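Local coordinates for protein type III restriction-modification enzyme EcoP15I Res subunit (PDB 4ZCF) that restricts foreign DNA as the ATP-dependent motor and nuclease subunit of a type III enzyme, cutting 25-27 base pairs downstream of one of two inversely oriented recognition sites, at residues K109-V114 with D214-V219; S693-F698 with R786-G791. All coordinates share one frame; numbering follows the deposited sequence.

Overall arrangement
Both contacts are buried and largely apolar, but they belong to separate parts of the Res subunit and follow one another along the chain. Contact 1 packs segment 214-219 against strand 109-113 of the parallel sheet of the first motor domain. There the side chain of I111 is about 11 Å from that of the AMP-binding residue D226, and the nearest atom of the contact is about 8 Å from bound DNA. Contact 2 joins helices 688-701 and 782-798, with its nearest atom about 40 Å from the DNA. The two centres lie 42 Å apart, the nearest atoms about 20 Å, and nothing touches between them.

Contact 1 of 2, residues K109-V114 with D214-V219; sequences KFIIIV and DALRAV
K109 and I111 meet V219 and L216 in a small, buried, apolar helix-on-sheet contact, where strand 109-113 is covered by residues 214-219. It buries 173 Å² in all. Two pairs carry it. CG1 of V219 rests against the aliphatic part of K109, 3.9 Å from its CB and equally far from its CD, the two side chains crossing at about a right angle. Beyond CG the lysine chain runs extended past the valine, and its NZ is hydrogen-bonded to the backbone O atoms of L41, F170 and A173, three carbonyls that probably offset the cost of burying its charge, while the methylenes do the packing. Two residues on, I111 points at the helix. With CG1 anti to the carbonyl carbon (chi1 -51°) and the chain extended (chi2 174°), its tip CD1 is carried out to 3.9 Å from CD2 of L216, and here the side chains meet at a slant. The bond from CA to CB of L216 does not aim at the strand, yet the end of the leucine swings closer.

The strand lies between strands 180-186 and 222-226 in the parallel sheet of the P-loop NTPase fold, the first motor domain of the helicase-like region. Helix 212-217 leads through V219 into strand 222-226, the very neighbour whose backbone bonds to I111 through F222 and I224. V114, at the far end of the segment, touches D226, which binds AMP. On the outer side of the helix R217 NH1 forms a salt bridge of 2.7 Å to D214 OD1, approaching on the anti side, 30° out of the carboxylate plane.

Contact 2 of 2, residues S693-F698 with R786-G791; sequences SIFKSF and RKIKSG
The axes of helices 693-698 and 786-791 approach to 12.0 Å with their N-to-C directions 111° apart, and the CA atoms of F698 and G791 come closest, at 8.2 Å. Two phenylalanines span the gap. The F695 ring, whose CG stands anti to the backbone N (chi1 -179°), meets CG2 of I788 in plane at its CE1 edge, 3.7 Å away. The same methyl lies 3.7 Å from CE2 of F698, so one isoleucine branch serves both rings. F698 reaches further: its CZ comes to 3.5 Å from the carbonyl O of I788, and its CE1 to 3.4 Å from C of G791. This is helix-to-helix packing at a steep crossing, with two aromatic side chains of one helix reaching across to the other where glycine has no side chain. F792, next along that helix, adds an edge-to-face contact with F695 and also meets the ring of F698. Were F698 an alanine, a gap would probably open beside the G791 backbone, and the I788 methyl would lose one of the two rings it touches. Helix 760-769 flanks F695 through L763 and V766.

Contact 1 of 2, residues K109-V114 with D214-V219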
loop_
_atom_site.group_PDB
_atom_site.type_symbol
_atom_site.label_atom_id
_atom_site.label_comp_id
_atom_site.label_asym_id
_atom_site.label_seq_id
_atom_site.Cartn_x
_atom_site.Cartn_y
_atom_site.Cartn_z
ATOM N N LYS C 109 -22.427 -0.840 10.850
ATOM C CA LYS C 109 -22.022 -0.772 9.453
ATOM C C LYS C 109 -23.056 -0.039 8.610
ATOM O O LYS C 109 -24.219 -0.441 8.542
ATOM C CB LYS C 109 -21.651 -2.163 8.912
ATOM C CG LYS C 109 -20.250 -2.574 9.359
ATOM C CD LYS C 109 -19.727 -3.804 8.693
ATOM C CE LYS C 109 -18.505 -4.265 9.447
ATOM N NZ LYS C 109 -17.929 -5.510 8.851
ATOM N N PHE C 110 -22.632 1.099 8.035
ATOM C CA PHE C 110 -23.476 2.009 7.259
ATOM C C PHE C 110 -22.798 2.398 5.944
ATOM O O PHE C 110 -21.582 2.590 5.908
ATOM C CB PHE C 110 -23.757 3.300 8.074
ATOM C CG PHE C 110 -24.271 3.110 9.486
ATOM C CD1 PHE C 110 -23.391 2.889 10.542
ATOM C CD2 PHE C 110 -25.623 3.216 9.770
ATOM C CE1 PHE C 110 -23.870 2.691 11.847
ATOM C CE2 PHE C 110 -26.100 3.039 11.077
ATOM C CZ PHE C 110 -25.221 2.779 12.106
ATOM N N ILE C 111 -23.596 2.551 4.880
ATOM C CA ILE C 111 -23.121 3.010 3.573
ATOM C C ILE C 111 -23.681 4.438 3.348
ATOM O O ILE C 111 -24.905 4.619 3.384
ATOM C CB ILE C 111 -23.423 2.026 2.388
ATOM C CG1 ILE C 111 -22.948 0.584 2.716
ATOM C CG2 ILE C 111 -22.767 2.538 1.091
ATOM C CD1 ILE C 111 -23.314 -0.563 1.650
ATOM N N ILE C 112 -22.786 5.444 3.184
ATOM C CA ILE C 112 -23.169 6.829 2.891
ATOM C C ILE C 112 -23.049 6.971 1.383
ATOM O O ILE C 112 -21.921 6.954 0.860
ATOM C CB ILE C 112 -22.303 7.923 3.600
ATOM C CG1 ILE C 112 -22.431 7.864 5.124
ATOM C CG2 ILE C 112 -22.659 9.333 3.076
ATOM C CD1 ILE C 112 -21.352 8.669 5.842
ATOM N N ILE C 113 -24.196 7.110 0.686
ATOM C CA ILE C 113 -24.179 7.259 -0.759
ATOM C C ILE C 113 -24.303 8.739 -1.175
ATOM O O ILE C 113 -25.244 9.436 -0.777
ATOM C CB ILE C 113 -25.075 6.239 -1.500
ATOM C CG1 ILE C 113 -24.788 4.813 -0.964
ATOM C CG2 ILE C 113 -24.848 6.322 -3.035
ATOM C CD1 ILE C 113 -25.571 3.653 -1.529
ATOM N N VAL C 114 -23.273 9.231 -1.892
ATOM C CA VAL C 114 -23.166 10.629 -2.311
ATOM C C VAL C 114 -23.223 10.735 -3.842
ATOM O O VAL C 114 -22.903 9.757 -4.502
ATOM C CB VAL C 114 -21.976 11.410 -1.643
ATOM C CG1 VAL C 114 -22.138 11.484 -0.121
ATOM C CG2 VAL C 114 -20.612 10.838 -2.030
ATOM N N ASP C 214 -22.409 -8.461 -3.589
ATOM C CA ASP C 214 -22.841 -9.618 -2.773
ATOM C C ASP C 214 -22.218 -9.553 -1.369
ATOM O O ASP C 214 -22.856 -9.952 -0.385
ATOM C CB ASP C 214 -22.454 -10.948 -3.442
ATOM C CG ASP C 214 -23.140 -11.248 -4.758
ATOM O OD1 ASP C 214 -24.258 -10.741 -4.976
ATOM O OD2 ASP C 214 -22.584 -12.042 -5.546
ATOM N N ALA C 215 -20.972 -9.042 -1.284
ATOM C CA ALA C 215 -20.277 -8.888 -0.017
ATOM C C ALA C 215 -20.933 -7.778 0.820
ATOM O O ALA C 215 -21.100 -7.968 2.029
ATOM C CB ALA C 215 -18.819 -8.581 -0.256
ATOM N N LEU C 216 -21.341 -6.645 0.178
ATOM C CA LEU C 216 -21.990 -5.514 0.852
ATOM C C LEU C 216 -23.421 -5.834 1.243
ATOM O O LEU C 216 -23.857 -5.448 2.331
ATOM C CB LEU C 216 -21.920 -4.226 0.029
ATOM C CG LEU C 216 -20.524 -3.604 -0.166
ATOM C CD1 LEU C 216 -20.448 -2.843 -1.440
ATOM C CD2 LEU C 216 -20.147 -2.714 0.975
ATOM N N ARG C 217 -24.143 -6.577 0.382
ATOM C CA ARG C 217 -25.509 -7.013 0.665
ATOM C C ARG C 217 -25.547 -7.873 1.951
ATOM O O ARG C 217 -26.385 -7.622 2.819
ATOM C CB ARG C 217 -26.099 -7.754 -0.536
ATOM C CG ARG C 217 -27.533 -8.225 -0.298
ATOM C CD ARG C 217 -27.993 -9.275 -1.278
ATOM N NE ARG C 217 -27.994 -8.785 -2.660
ATOM C CZ ARG C 217 -27.239 -9.284 -3.634
ATOM N NH1 ARG C 217 -26.414 -10.294 -3.391
ATOM N NH2 ARG C 217 -27.313 -8.787 -4.859
ATOM N N ALA C 218 -24.598 -8.830 2.091
ATOM C CA ALA C 218 -24.444 -9.757 3.226
ATOM C C ALA C 218 -24.130 -9.091 4.577
ATOM O O ALA C 218 -24.345 -9.703 5.635
ATOM C CB ALA C 218 -23.385 -10.794 2.905
ATOM N N VAL C 219 -23.593 -7.858 4.539
ATOM C CA VAL C 219 -23.252 -7.058 5.717
ATOM C C VAL C 219 -24.556 -6.520 6.392
ATOM O O VAL C 219 -24.528 -6.119 7.564
ATOM C CB VAL C 219 -22.224 -5.965 5.293
ATOM C CG1 VAL C 219 -22.459 -4.616 5.963
ATOM C CG2 VAL C 219 -20.800 -6.445 5.514
#

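Contact 2 of 2, residues S693-F698 with R786-G791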
loop_
_atom_site.group_PDB
_atom_site.type_symbol
_atom_site.label_atom_id
_atom_site.label_comp_id
_atom_site.label_asym_id
_atom_site.label_seq_id
_atom_site.Cartn_x
_atom_site.Cartn_y
_atom_site.Cartn_z
ATOM N N SER C 693 -30.414 11.372 49.347
ATOM C CA SER C 693 -31.792 11.339 49.834
ATOM C C SER C 693 -32.756 12.180 48.992
ATOM O O SER C 693 -33.927 11.826 48.892
ATOM C CB SER C 693 -31.853 11.732 51.308
ATOM O OG SER C 693 -31.460 13.077 51.518
ATOM N N ILE C 694 -32.266 13.273 48.372
ATOM C CA ILE C 694 -33.071 14.158 47.516
ATOM C C ILE C 694 -33.390 13.457 46.182
ATOM O O ILE C 694 -34.539 13.496 45.724
ATOM C CB ILE C 694 -32.397 15.549 47.361
ATOM C CG1 ILE C 694 -32.258 16.243 48.739
ATOM C CG2 ILE C 694 -33.149 16.444 46.358
ATOM C CD1 ILE C 694 -31.092 17.244 48.878
ATOM N N PHE C 695 -32.381 12.780 45.587
ATOM C CA PHE C 695 -32.555 12.023 44.340
ATOM C C PHE C 695 -33.396 10.726 44.564
ATOM O O PHE C 695 -34.090 10.278 43.644
ATOM C CB PHE C 695 -31.195 11.743 43.646
ATOM C CG PHE C 695 -31.317 10.987 42.341
ATOM C CD1 PHE C 695 -31.801 11.613 41.197
ATOM C CD2 PHE C 695 -31.010 9.633 42.272
ATOM C CE1 PHE C 695 -31.975 10.895 40.007
ATOM C CE2 PHE C 695 -31.187 8.917 41.084
ATOM C CZ PHE C 695 -31.669 9.551 39.960
ATOM N N LYS C 696 -33.337 10.153 45.789
ATOM C CA LYS C 696 -34.088 8.956 46.202
ATOM C C LYS C 696 -35.596 9.272 46.279
ATOM O O LYS C 696 -36.406 8.483 45.791
ATOM C CB LYS C 696 -33.562 8.425 47.555
ATOM C CG LYS C 696 -34.266 7.164 48.077
ATOM C CD LYS C 696 -33.298 6.114 48.633
ATOM C CE LYS C 696 -32.813 6.386 50.037
ATOM N NZ LYS C 696 -31.839 5.355 50.489
ATOM N N SER C 697 -35.958 10.431 46.878
ATOM C CA SER C 697 -37.337 10.910 47.024
ATOM C C SER C 697 -38.004 11.053 45.657
ATOM O O SER C 697 -39.102 10.521 45.466
ATOM C CB SER C 697 -37.367 12.233 47.784
ATOM O OG SER C 697 -36.868 12.060 49.100
ATOM N N PHE C 698 -37.315 11.728 44.700
ATOM C CA PHE C 698 -37.768 11.917 43.321
ATOM C C PHE C 698 -37.943 10.547 42.628
ATOM O O PHE C 698 -38.906 10.347 41.883
ATOM C CB PHE C 698 -36.776 12.809 42.533
ATOM C CG PHE C 698 -36.620 12.436 41.075
ATOM C CD1 PHE C 698 -37.575 12.815 40.136
ATOM C CD2 PHE C 698 -35.548 11.656 40.648
ATOM C CE1 PHE C 698 -37.469 12.406 38.804
ATOM C CE2 PHE C 698 -35.430 11.269 39.309
ATOM C CZ PHE C 698 -36.381 11.660 38.394
ATOM N N ARG C 786 -33.955 9.371 29.692
ATOM C CA ARG C 786 -34.609 10.598 29.207
ATOM C C ARG C 786 -35.719 11.084 30.163
ATOM O O ARG C 786 -35.966 12.289 30.249
ATOM C CB ARG C 786 -35.163 10.381 27.808
ATOM N N LYS C 787 -36.364 10.142 30.890
ATOM C CA LYS C 787 -37.415 10.432 31.864
ATOM C C LYS C 787 -36.815 10.977 33.172
ATOM O O LYS C 787 -37.332 11.968 33.696
ATOM C CB LYS C 787 -38.258 9.190 32.125
ATOM N N ILE C 788 -35.709 10.357 33.677
ATOM C CA ILE C 788 -34.988 10.786 34.892
ATOM C C ILE C 788 -34.474 12.215 34.719
ATOM O O ILE C 788 -34.571 13.006 35.654
ATOM C CB ILE C 788 -33.859 9.796 35.326
ATOM C CG1 ILE C 788 -34.420 8.384 35.595
ATOM C CG2 ILE C 788 -33.102 10.312 36.566
ATOM C CD1 ILE C 788 -33.438 7.282 35.486
ATOM N N LYS C 789 -33.990 12.561 33.514
ATOM C CA LYS C 789 -33.480 13.899 33.207
ATOM C C LYS C 789 -34.596 14.952 33.263
ATOM O O LYS C 789 -34.527 15.872 34.088
ATOM C CB LYS C 789 -32.790 13.907 31.846
ATOM N N SER C 790 -35.632 14.785 32.412
ATOM C CA SER C 790 -36.807 15.650 32.291
ATOM C C SER C 790 -37.547 15.761 33.624
ATOM O O SER C 790 -37.939 16.867 34.010
ATOM C CB SER C 790 -37.742 15.101 31.217
ATOM N N GLY C 791 -37.681 14.623 34.318
ATOM C CA GLY C 791 -38.344 14.506 35.609
ATOM C C GLY C 791 -37.598 15.156 36.752
ATOM O O GLY C 791 -38.185 15.968 37.470
#